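Local coordinates for protein anthranilate-CoA ligase (Stigmatella aurantiaca, PDB 4WV3) that is a ligase of the AMP-binding (ANL) superfamily, holding 5'-O-[(S)-[(2-aminobenzoyl)oxy](hydroxy)phosphoryl]adenosine in its pocket, at residues 250-255 against 271-276; 295-300 against 311-316; 324-329 against 364-369. All blocks are in the same frame, centred on the assembly; numbering follows the deposited sequence.

Overall arrangement
The three contacts follow one another along the AMP-binding part of the chain. Interactions 2 and 3 belong together: their centres lie about 16 Å apart, strands 313-318 and 325-328 are neighbours in the mixed sheet, and both contacts touch the bound 3UK. Interaction 2 meets its adenine end, interaction 3 its aminobenzoyl ring. They are joined directly by a probable hydrogen bond from Asn329 ND2 to Asp315 O and by packing of the Ile314 side chain on Ser328 and Asn329. Interaction 1 lies in the helices flanking the sheet, its centre about 16 Å from that of interaction 2 and about 29 Å from that of interaction 3, and touches neither of them.

Interaction 1. Residues 250-255 against 271-276; sequences NVLSTI and AAALAL
Leu252 and Leu276 share one conformation: in each, CG lies opposite the carbonyl carbon and beside the backbone N (chi1 -62° and -61°), and chi2 then extends CD1 outward. The two side chains reach toward each other tip to tip, and their CD1 methyls meet, Leu252 CD1 to Leu276 CD1 being 3.8 Å. The same methyl of Leu252 also approaches the side chain of Ala273, with Leu252 CD1 4.4 Å from Ala273 CB. This is a slender, purely apolar contact with no hydrogen bond across it. Leucine suits both ends because a long branched chain can bridge the gap between the two segments, whose nearest CA atoms, Leu252 CA and Ala273 CA, are 7.8 Å apart. Alanine suits position 273, one turn before Leu276, because its single methyl touches the end of Leu252 without blocking Leu276. Leu276 follows the last turn of its helix, its N bonded to Ala273 O, and this bend carries its side chain back toward helix 248-258. On that helix Asn250 O is gripped twice by Thr254, by the backbone N and by OG1, from opposite faces of the carbonyl plane; the bond from Thr254 OG1 to Asn250 O is 3.0 Å long. The hydroxyl of this buried threonine is thereby satisfied within its own helix. Phe279 and His282 add to the packing round Leu252, while Val251, Thr254 and Ile255 lie on Phe213 of strand 211-214. Two successive helices, linked through strand 262-265 and packed beside a largely parallel sheet, are the layered alpha/beta architecture of AMP-binding enzymes.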
loop_
_atom_site.group_PDB
_atom_site.type_symbol
_atom_site.label_atom_id
_atom_site.label_comp_id
_atom_site.label_asym_id
_atom_site.label_seq_id
_atom_site.Cartn_x
_atom_site.Cartn_y
_atom_site.Cartn_z
ATOM N N ASN A 250 17.345 3.125 9.639
ATOM C CA ASN A 250 17.866 3.217 8.280
ATOM C C ASN A 250 16.936 4.002 7.364
ATOM O O ASN A 250 17.380 4.632 6.404
ATOM C CB ASN A 250 18.123 1.826 7.701
ATOM C CG ASN A 250 19.236 1.093 8.420
ATOM O OD1 ASN A 250 20.076 1.709 9.077
ATOM N ND2 ASN A 250 19.251 -0.229 8.297
ATOM N N VAL A 251 15.643 3.955 7.665
ATOM C CA VAL A 251 14.653 4.703 6.904
ATOM C C VAL A 251 14.865 6.201 7.093
ATOM O O VAL A 251 14.851 6.967 6.129
ATOM C CB VAL A 251 13.219 4.334 7.330
ATOM C CG1 VAL A 251 12.203 5.092 6.491
ATOM C CG2 VAL A 251 13.002 2.835 7.207
ATOM N N LEU A 252 15.072 6.610 8.341
ATOM C CA LEU A 252 15.286 8.016 8.665
ATOM C C LEU A 252 16.607 8.526 8.106
ATOM O O LEU A 252 16.746 9.709 7.793
ATOM C CB LEU A 252 15.241 8.227 10.179
ATOM C CG LEU A 252 13.916 7.882 10.858
ATOM C CD1 LEU A 252 14.011 8.110 12.356
ATOM C CD2 LEU A 252 12.780 8.695 10.258
ATOM N N SER A 253 17.577 7.626 7.980
ATOM C CA SER A 253 18.884 7.982 7.447
ATOM C C SER A 253 18.812 8.180 5.937
ATOM O O SER A 253 19.515 9.024 5.378
ATOM C CB SER A 253 19.909 6.904 7.789
ATOM O OG SER A 253 19.864 6.601 9.171
ATOM N N THR A 254 17.960 7.395 5.285
ATOM C CA THR A 254 17.720 7.543 3.855
ATOM C C THR A 254 17.123 8.920 3.582
ATOM O O THR A 254 17.475 9.580 2.602
ATOM C CB THR A 254 16.781 6.439 3.326
ATOM O OG1 THR A 254 17.411 5.162 3.484
ATOM C CG2 THR A 254 16.464 6.657 1.855
ATOM N N ILE A 255 16.229 9.351 4.467
ATOM C CA ILE A 255 15.645 10.685 4.394
ATOM C C ILE A 255 16.727 11.756 4.517
ATOM O O ILE A 255 16.691 12.773 3.823
ATOM C CB ILE A 255 14.580 10.891 5.494
ATOM C CG1 ILE A 255 13.442 9.880 5.328
ATOM C CG2 ILE A 255 14.038 12.313 5.467
ATOM C CD1 ILE A 255 12.330 10.037 6.344
ATOM N N ALA A 271 4.978 4.974 14.044
ATOM C CA ALA A 271 5.072 4.657 15.465
ATOM C C ALA A 271 6.432 4.060 15.809
ATOM O O ALA A 271 7.008 4.366 16.853
ATOM C CB ALA A 271 3.955 3.708 15.872
ATOM N N ALA A 272 6.937 3.206 14.923
ATOM C CA ALA A 272 8.243 2.584 15.114
ATOM C C ALA A 272 9.362 3.621 15.079
ATOM O O ALA A 272 10.345 3.512 15.812
ATOM C CB ALA A 272 8.478 1.512 14.060
ATOM N N ALA A 273 9.207 4.625 14.221
ATOM C CA ALA A 273 10.203 5.682 14.092
ATOM C C ALA A 273 10.231 6.565 15.335
ATOM O O ALA A 273 11.300 6.911 15.837
ATOM C CB ALA A 273 9.933 6.517 12.849
ATOM N N LEU A 274 9.049 6.922 15.829
ATOM C CA LEU A 274 8.936 7.762 17.017
ATOM C C LEU A 274 9.325 7.007 18.286
ATOM O O LEU A 274 9.617 7.618 19.315
ATOM C CB LEU A 274 7.518 8.322 17.148
ATOM C CG LEU A 274 7.091 9.317 16.067
ATOM C CD1 LEU A 274 5.618 9.660 16.206
ATOM C CD2 LEU A 274 7.946 10.574 16.125
ATOM N N ALA A 275 9.329 5.680 18.209
ATOM C CA ALA A 275 9.722 4.852 19.343
ATOM C C ALA A 275 11.231 4.906 19.562
ATOM O O ALA A 275 11.719 4.595 20.649
ATOM C CB ALA A 275 9.265 3.414 19.139
ATOM N N LEU A 276 11.961 5.298 18.523
ATOM C CA LEU A 276 13.410 5.429 18.609
ATOM C C LEU A 276 13.797 6.510 19.611
ATOM O O LEU A 276 13.258 7.618 19.582
ATOM C CB LEU A 276 14.002 5.752 17.237
ATOM C CG LEU A 276 13.777 4.716 16.135
ATOM C CD1 LEU A 276 14.311 5.221 14.806
ATOM C CD2 LEU A 276 14.424 3.394 16.507
#

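Interaction 2. Residues 295-300 against 311-316; sequences EALPAA and VDIIDG. With 3UK (5'-O-[(S)-[(2-aminobenzoyl)oxy](hydroxy)phosphoryl]adenosine), chain C.
Apolar packing joins Leu297 to Ile313. The two side chains cross at about a right angle, and Leu297 CD2 sits 3.6 Å from Ile313 CG2. Leu297 also lies against the acid beside it, its CB 3.9 Å from Asp315 CG. With CG turned opposite its backbone N (chi1 177°), Leu297 sends its branched end toward Ile313; Trp302 and Pro267 pack on it too, so a bulky aliphatic residue fits this buried place.

The hydrogen bonds belong to Asp315 and Gly316. Asp315 OD1 accepts from the adenine amino group, 3UK N20, at 2.9 Å, with an N-H...O angle of 136°. A weak bond runs from 3UK N20 to Gly316 O, so the amino group is held by a side chain and a backbone carbonyl together. A water modelled between Asp315 OD1 and Glu295 O links the two segments, although its bonds are short enough to leave its exact position doubtful. The Glu295 carboxylate is engaged by Ile507 N and by a salt bridge to Arg509.

Van der Waals contact comes from Ala296, whose CB lies 3.8 Å from 3UK C17, its small size letting the chain pass close to the base. Pro298 occupies the N-cap position of helix 299-309, the middle of a beta-alpha-beta unit between strands 289-292 and 313-318. Here that unit contributes part of the adenine end of an AMP-binding pocket.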
loop_
_atom_site.group_PDB
_atom_site.type_symbol
_atom_site.label_atom_id
_atom_site.label_comp_id
_atom_site.label_asym_id
_atom_site.label_seq_id
_atom_site.Cartn_x
_atom_site.Cartn_y
_atom_site.Cartn_z
ATOM N N GLU A 295 -3.511 1.626 6.971
ATOM C CA GLU A 295 -4.483 1.602 8.062
ATOM C C GLU A 295 -4.687 3.011 8.609
ATOM O O GLU A 295 -3.888 3.908 8.337
ATOM C CB GLU A 295 -4.047 0.650 9.182
ATOM C CG GLU A 295 -4.176 -0.828 8.838
ATOM C CD GLU A 295 -4.114 -1.724 10.062
ATOM O OE1 GLU A 295 -4.216 -1.200 11.190
ATOM O OE2 GLU A 295 -3.967 -2.953 9.897
ATOM N N ALA A 296 -5.755 3.202 9.378
ATOM C CA ALA A 296 -6.089 4.518 9.914
ATOM C C ALA A 296 -4.989 5.069 10.818
ATOM O O ALA A 296 -4.534 4.394 11.740
ATOM C CB ALA A 296 -7.414 4.468 10.660
ATOM N N LEU A 297 -4.561 6.297 10.538
ATOM C CA LEU A 297 -3.543 6.960 11.345
ATOM C C LEU A 297 -4.162 7.595 12.586
ATOM O O LEU A 297 -4.970 8.518 12.476
ATOM C CB LEU A 297 -2.817 8.029 10.526
ATOM C CG LEU A 297 -1.762 8.843 11.281
ATOM C CD1 LEU A 297 -0.523 8.005 11.563
ATOM C CD2 LEU A 297 -1.399 10.109 10.522
ATOM N N PRO A 298 -3.784 7.097 13.773
ATOM C CA PRO A 298 -4.290 7.623 15.045
ATOM C C PRO A 298 -3.946 9.098 15.214
ATOM O O PRO A 298 -2.884 9.536 14.770
ATOM C CB PRO A 298 -3.542 6.787 16.090
ATOM C CG PRO A 298 -3.142 5.544 15.374
ATOM C CD PRO A 298 -2.846 5.979 13.975
ATOM N N ALA A 299 -4.840 9.851 15.846
ATOM C CA ALA A 299 -4.624 11.275 16.065
ATOM C C ALA A 299 -3.390 11.512 16.928
ATOM O O ALA A 299 -2.664 12.486 16.732
ATOM C CB ALA A 299 -5.850 11.906 16.702
ATOM N N ALA A 300 -3.158 10.608 17.875
ATOM C CA ALA A 300 -2.014 10.705 18.775
ATOM C C ALA A 300 -0.696 10.623 18.013
ATOM O O ALA A 300 0.285 11.269 18.381
ATOM C CB ALA A 300 -2.081 9.618 19.840
ATOM N N VAL A 311 6.153 18.703 10.558
ATOM C CA VAL A 311 5.583 18.331 9.270
ATOM C C VAL A 311 4.219 17.667 9.425
ATOM O O VAL A 311 4.055 16.734 10.210
ATOM C CB VAL A 311 6.525 17.384 8.498
ATOM C CG1 VAL A 311 5.851 16.870 7.237
ATOM C CG2 VAL A 311 7.824 18.093 8.161
ATOM N N ASP A 312 3.241 18.161 8.673
ATOM C CA ASP A 312 1.911 17.567 8.654
ATOM C C ASP A 312 1.937 16.220 7.943
ATOM O O ASP A 312 2.657 16.044 6.960
ATOM C CB ASP A 312 0.923 18.490 7.939
ATOM C CG ASP A 312 0.699 19.793 8.677
ATOM O OD1 ASP A 312 0.643 20.848 8.012
ATOM O OD2 ASP A 312 0.568 19.762 9.918
ATOM N N ILE A 313 1.150 15.273 8.440
ATOM C CA ILE A 313 0.989 13.993 7.762
ATOM C C ILE A 313 -0.364 13.929 7.066
ATOM O O ILE A 313 -1.401 14.166 7.685
ATOM C CB ILE A 313 1.101 12.805 8.733
ATOM C CG1 ILE A 313 2.493 12.751 9.361
ATOM C CG2 ILE A 313 0.812 11.503 8.007
ATOM C CD1 ILE A 313 2.716 11.528 10.224
ATOM N N ILE A 314 -0.351 13.615 5.775
ATOM C CA ILE A 314 -1.588 13.488 5.017
ATOM C C ILE A 314 -2.084 12.046 5.045
ATOM O O ILE A 314 -1.517 11.172 4.388
ATOM C CB ILE A 314 -1.406 13.938 3.554
ATOM C CG1 ILE A 314 -0.880 15.375 3.503
ATOM C CG2 ILE A 314 -2.717 13.813 2.791
ATOM C CD1 ILE A 314 -1.777 16.379 4.196
ATOM N N ASP A 315 -3.139 11.803 5.817
ATOM C CA ASP A 315 -3.747 10.479 5.886
ATOM C C ASP A 315 -4.863 10.344 4.858
ATOM O O ASP A 315 -5.748 11.196 4.771
ATOM C CB ASP A 315 -4.297 10.209 7.289
ATOM C CG ASP A 315 -4.936 8.834 7.413
ATOM O OD1 ASP A 315 -4.472 7.896 6.729
ATOM O OD2 ASP A 315 -5.901 8.692 8.192
ATOM N N GLY A 316 -4.814 9.268 4.080
ATOM C CA GLY A 316 -5.827 9.004 3.077
ATOM C C GLY A 316 -6.008 7.518 2.841
ATOM O O GLY A 316 -5.037 6.761 2.837
HETATM C C10 3UK C . -7.414 -0.164 4.492
HETATM C C15 3UK C . -7.126 2.178 5.298
HETATM C C17 3UK C . -8.000 3.466 7.070
HETATM C C21 3UK C . -8.853 -0.148 4.055
HETATM C C26 3UK C . -3.766 1.320 -0.210
HETATM C C28 3UK C . -3.384 3.697 -0.030
HETATM O O01 3UK C . -3.748 -0.351 1.533
HETATM C C02 3UK C . -4.151 -0.066 0.428
HETATM O O03 3UK C . -4.637 -1.087 -0.435
HETATM P P04 3UK C . -4.915 -2.557 0.105
HETATM O O05 3UK C . -5.397 -3.444 -1.086
HETATM O O06 3UK C . -6.054 -2.581 1.236
HETATM C C07 3UK C . -7.034 -1.532 1.279
HETATM C C08 3UK C . -7.662 -1.535 2.643
HETATM O O09 3UK C . -6.716 -1.041 3.618
HETATM N N11 3UK C . -6.851 1.145 4.418
HETATM C C12 3UK C . -5.952 1.579 3.484
HETATM N N13 3UK C . -5.650 2.879 3.754
HETATM C C14 3UK C . -6.365 3.274 4.873
HETATM N N16 3UK C . -7.928 2.294 6.387
HETATM N N18 3UK C . -7.305 4.540 6.721
HETATM C C19 3UK C . -6.488 4.505 5.656
HETATM N N20 3UK C . -5.747 5.660 5.289
HETATM O O22 3UK C . -9.603 -1.044 4.852
HETATM C C23 3UK C . -8.815 -0.617 2.679
HETATM O O24 3UK C . -10.030 -1.327 2.367
HETATM O O25 3UK C . -3.627 -3.149 0.653
HETATM C C27 3UK C . -3.729 2.456 0.561
HETATM C C29 3UK C . -3.075 3.770 -1.430
HETATM C C30 3UK C . -3.116 2.635 -2.202
HETATM C C31 3UK C . -3.458 1.393 -1.613
HETATM N N32 3UK C . -3.500 0.183 -2.433
HETATM O O HOH W 1 -3.061 6.112 7.602
#

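Interaction 3. Residues 324-329 against 364-369; sequences HIFISN and GNVLLR. With 3UK (5'-O-[(S)-[(2-aminobenzoyl)oxy](hydroxy)phosphoryl]adenosine), chain C.
Strand 325-328 turns a corner at Phe326 and Ile327, and there it meets strand 364-369 of the antiparallel sheet, chiefly through Phe326 and Leu368. Leu368 CD2 stands over one face of the aromatic ring in a CH-pi contact, 3.8 Å from the centroid of the Phe326 ring and 23° off its normal. It is offset toward the rim on the CG side, where Leu368 CD2 comes within 3.5 Å of Phe326 CG. The second methyl lies by the root of the ring, Leu368 CD1 being 3.7 Å from Phe326 CB. Val366 approaches obliquely, its CG1 4.3 Å from Phe326 CE1. An aromatic ring suits this place because its face takes a leucine methyl while its far end still reaches Val366. Val366 and Leu368 face it, while Leu367 between them points away and packs on Trp392. Phe326 CG sits between the backbone N and the carbonyl carbon (chi1 50°), which swings the ring toward the other sheet.

A classic beta bulge underlies the corner: Phe326 and Ile327 both face Ile317 of the adjoining strand 313-318. His324 O lies at the edge of the Phe326 ring, in its plane, and also receives a hydrogen bond from Asn322 ND2. Just before the corner the segment lines the ligand pocket. The aminobenzoyl ring comes edge-on to the His324 ring, nearly perpendicular to it, with 3UK C29 over its centre, 3.6 Å above the plane. The imidazole NE2 is hydrogen-bonded to Phe222 O, which would fix the ring's rotation. Ile325 adds an aliphatic surface, with Ile325 CG1 3.9 Å from 3UK C29.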
loop_
_atom_site.group_PDB
_atom_site.type_symbol
_atom_site.label_atom_id
_atom_site.label_comp_id
_atom_site.label_asym_id
_atom_site.label_seq_id
_atom_site.Cartn_x
_atom_site.Cartn_y
_atom_site.Cartn_z
ATOM N N HIS A 324 -5.247 3.639 -5.972
ATOM C CA HIS A 324 -4.810 4.552 -4.917
ATOM C C HIS A 324 -5.926 5.252 -4.139
ATOM O O HIS A 324 -7.087 4.848 -4.190
ATOM C CB HIS A 324 -3.841 5.577 -5.511
ATOM C CG HIS A 324 -2.688 5.903 -4.611
ATOM N ND1 HIS A 324 -2.682 6.998 -3.775
ATOM C CD2 HIS A 324 -1.509 5.269 -4.410
ATOM C CE1 HIS A 324 -1.546 7.029 -3.101
ATOM N NE2 HIS A 324 -0.816 5.992 -3.468
ATOM N N ILE A 325 -5.548 6.308 -3.424
ATOM C CA ILE A 325 -6.416 6.974 -2.454
ATOM C C ILE A 325 -7.674 7.604 -3.054
ATOM O O ILE A 325 -7.613 8.280 -4.081
ATOM C CB ILE A 325 -5.624 8.038 -1.657
ATOM C CG1 ILE A 325 -4.469 7.376 -0.901
ATOM C CG2 ILE A 325 -6.530 8.785 -0.696
ATOM C CD1 ILE A 325 -3.695 8.321 -0.009
ATOM N N PHE A 326 -8.814 7.374 -2.403
ATOM C CA PHE A 326 -10.090 7.934 -2.844
ATOM C C PHE A 326 -10.726 8.863 -1.803
ATOM O O PHE A 326 -11.633 9.632 -2.121
ATOM C CB PHE A 326 -11.064 6.826 -3.265
ATOM C CG PHE A 326 -11.214 5.723 -2.253
ATOM C CD1 PHE A 326 -12.254 5.739 -1.340
ATOM C CD2 PHE A 326 -10.321 4.663 -2.225
ATOM C CE1 PHE A 326 -12.395 4.726 -0.410
ATOM C CE2 PHE A 326 -10.456 3.647 -1.298
ATOM C CZ PHE A 326 -11.495 3.678 -0.390
ATOM N N ILE A 327 -10.253 8.776 -0.562
ATOM C CA ILE A 327 -10.623 9.730 0.482
ATOM C C ILE A 327 -9.356 10.176 1.193
ATOM O O ILE A 327 -8.640 9.349 1.757
ATOM C CB ILE A 327 -11.553 9.113 1.543
ATOM C CG1 ILE A 327 -12.677 8.306 0.896
ATOM C CG2 ILE A 327 -12.116 10.196 2.453
ATOM C CD1 ILE A 327 -13.514 7.534 1.894
ATOM N N SER A 328 -9.076 11.475 1.178
ATOM C CA SER A 328 -7.823 11.968 1.742
ATOM C C SER A 328 -7.945 13.307 2.455
ATOM O O SER A 328 -8.903 14.051 2.253
ATOM C CB SER A 328 -6.760 12.081 0.648
ATOM O OG SER A 328 -5.545 12.588 1.173
ATOM N N ASN A 329 -6.957 13.595 3.297
ATOM C CA ASN A 329 -6.791 14.923 3.863
ATOM C C ASN A 329 -6.017 15.788 2.878
ATOM O O ASN A 329 -5.539 15.297 1.856
ATOM C CB ASN A 329 -6.052 14.856 5.201
ATOM C CG ASN A 329 -6.870 14.188 6.287
ATOM O OD1 ASN A 329 -7.632 14.844 6.999
ATOM N ND2 ASN A 329 -6.714 12.877 6.425
ATOM N N GLY A 364 -21.776 2.997 8.148
ATOM C CA GLY A 364 -22.276 2.339 6.957
ATOM C C GLY A 364 -21.156 1.736 6.133
ATOM O O GLY A 364 -19.979 2.005 6.377
ATOM N N ASN A 365 -21.522 0.912 5.157
ATOM C CA ASN A 365 -20.542 0.309 4.264
ATOM C C ASN A 365 -20.113 1.283 3.172
ATOM O O ASN A 365 -20.931 2.037 2.647
ATOM C CB ASN A 365 -21.099 -0.973 3.642
ATOM C CG ASN A 365 -21.512 -1.993 4.685
ATOM O OD1 ASN A 365 -20.687 -2.763 5.178
ATOM N ND2 ASN A 365 -22.795 -2.004 5.027
ATOM N N VAL A 366 -18.829 1.265 2.836
ATOM C CA VAL A 366 -18.285 2.196 1.854
ATOM C C VAL A 366 -18.475 1.719 0.419
ATOM O O VAL A 366 -18.007 0.644 0.042
ATOM C CB VAL A 366 -16.787 2.454 2.095
ATOM C CG1 VAL A 366 -16.199 3.274 0.957
ATOM C CG2 VAL A 366 -16.586 3.156 3.418
ATOM N N LEU A 367 -19.166 2.528 -0.377
ATOM C CA LEU A 367 -19.281 2.283 -1.808
ATOM C C LEU A 367 -18.574 3.392 -2.580
ATOM O O LEU A 367 -18.887 4.572 -2.425
ATOM C CB LEU A 367 -20.747 2.178 -2.231
ATOM C CG LEU A 367 -21.442 0.858 -1.891
ATOM C CD1 LEU A 367 -22.902 0.888 -2.313
ATOM C CD2 LEU A 367 -20.716 -0.306 -2.548
ATOM N N LEU A 368 -17.612 3.001 -3.407
ATOM C CA LEU A 368 -16.796 3.958 -4.144
ATOM C C LEU A 368 -17.145 3.985 -5.628
ATOM O O LEU A 368 -17.259 2.942 -6.271
ATOM C CB LEU A 368 -15.312 3.633 -3.963
ATOM C CG LEU A 368 -14.325 4.376 -4.864
ATOM C CD1 LEU A 368 -14.376 5.876 -4.609
ATOM C CD2 LEU A 368 -12.917 3.837 -4.666
ATOM N N ARG A 369 -17.312 5.190 -6.162
ATOM C CA ARG A 369 -17.553 5.375 -7.586
ATOM C C ARG A 369 -16.308 5.980 -8.224
ATOM O O ARG A 369 -15.930 7.109 -7.915
ATOM C CB ARG A 369 -18.765 6.278 -7.802
ATOM C CG ARG A 369 -19.198 6.429 -9.247
ATOM C CD ARG A 369 -20.535 7.144 -9.323
ATOM N NE ARG A 369 -21.033 7.251 -10.690
ATOM C CZ ARG A 369 -22.255 7.669 -11.006
ATOM N NH1 ARG A 369 -23.106 8.014 -10.049
ATOM N NH2 ARG A 369 -22.626 7.737 -12.276
HETATM C C10 3UK C . -7.414 -0.164 4.492
HETATM C C15 3UK C . -7.126 2.178 5.298
HETATM C C17 3UK C . -8.000 3.466 7.070
HETATM C C21 3UK C . -8.853 -0.148 4.055
HETATM C C26 3UK C . -3.766 1.320 -0.210
HETATM C C28 3UK C . -3.384 3.697 -0.030
HETATM O O01 3UK C . -3.748 -0.351 1.533
HETATM C C02 3UK C . -4.151 -0.066 0.428
HETATM O O03 3UK C . -4.637 -1.087 -0.435
HETATM P P04 3UK C . -4.915 -2.557 0.105
HETATM O O05 3UK C . -5.397 -3.444 -1.086
HETATM O O06 3UK C . -6.054 -2.581 1.236
HETATM C C07 3UK C . -7.034 -1.532 1.279
HETATM C C08 3UK C . -7.662 -1.535 2.643
HETATM O O09 3UK C . -6.716 -1.041 3.618
HETATM N N11 3UK C . -6.851 1.145 4.418
HETATM C C12 3UK C . -5.952 1.579 3.484
HETATM N N13 3UK C . -5.650 2.879 3.754
HETATM C C14 3UK C . -6.365 3.274 4.873
HETATM N N16 3UK C . -7.928 2.294 6.387
HETATM N N18 3UK C . -7.305 4.540 6.721
HETATM C C19 3UK C . -6.488 4.505 5.656
HETATM N N20 3UK C . -5.747 5.660 5.289
HETATM O O22 3UK C . -9.603 -1.044 4.852
HETATM C C23 3UK C . -8.815 -0.617 2.679
HETATM O O24 3UK C . -10.030 -1.327 2.367
HETATM O O25 3UK C . -3.627 -3.149 0.653
HETATM C C27 3UK C . -3.729 2.456 0.561
HETATM C C29 3UK C . -3.075 3.770 -1.430
HETATM C C30 3UK C . -3.116 2.635 -2.202
HETATM C C31 3UK C . -3.458 1.393 -1.613
HETATM N N32 3UK C . -3.500 0.183 -2.433
#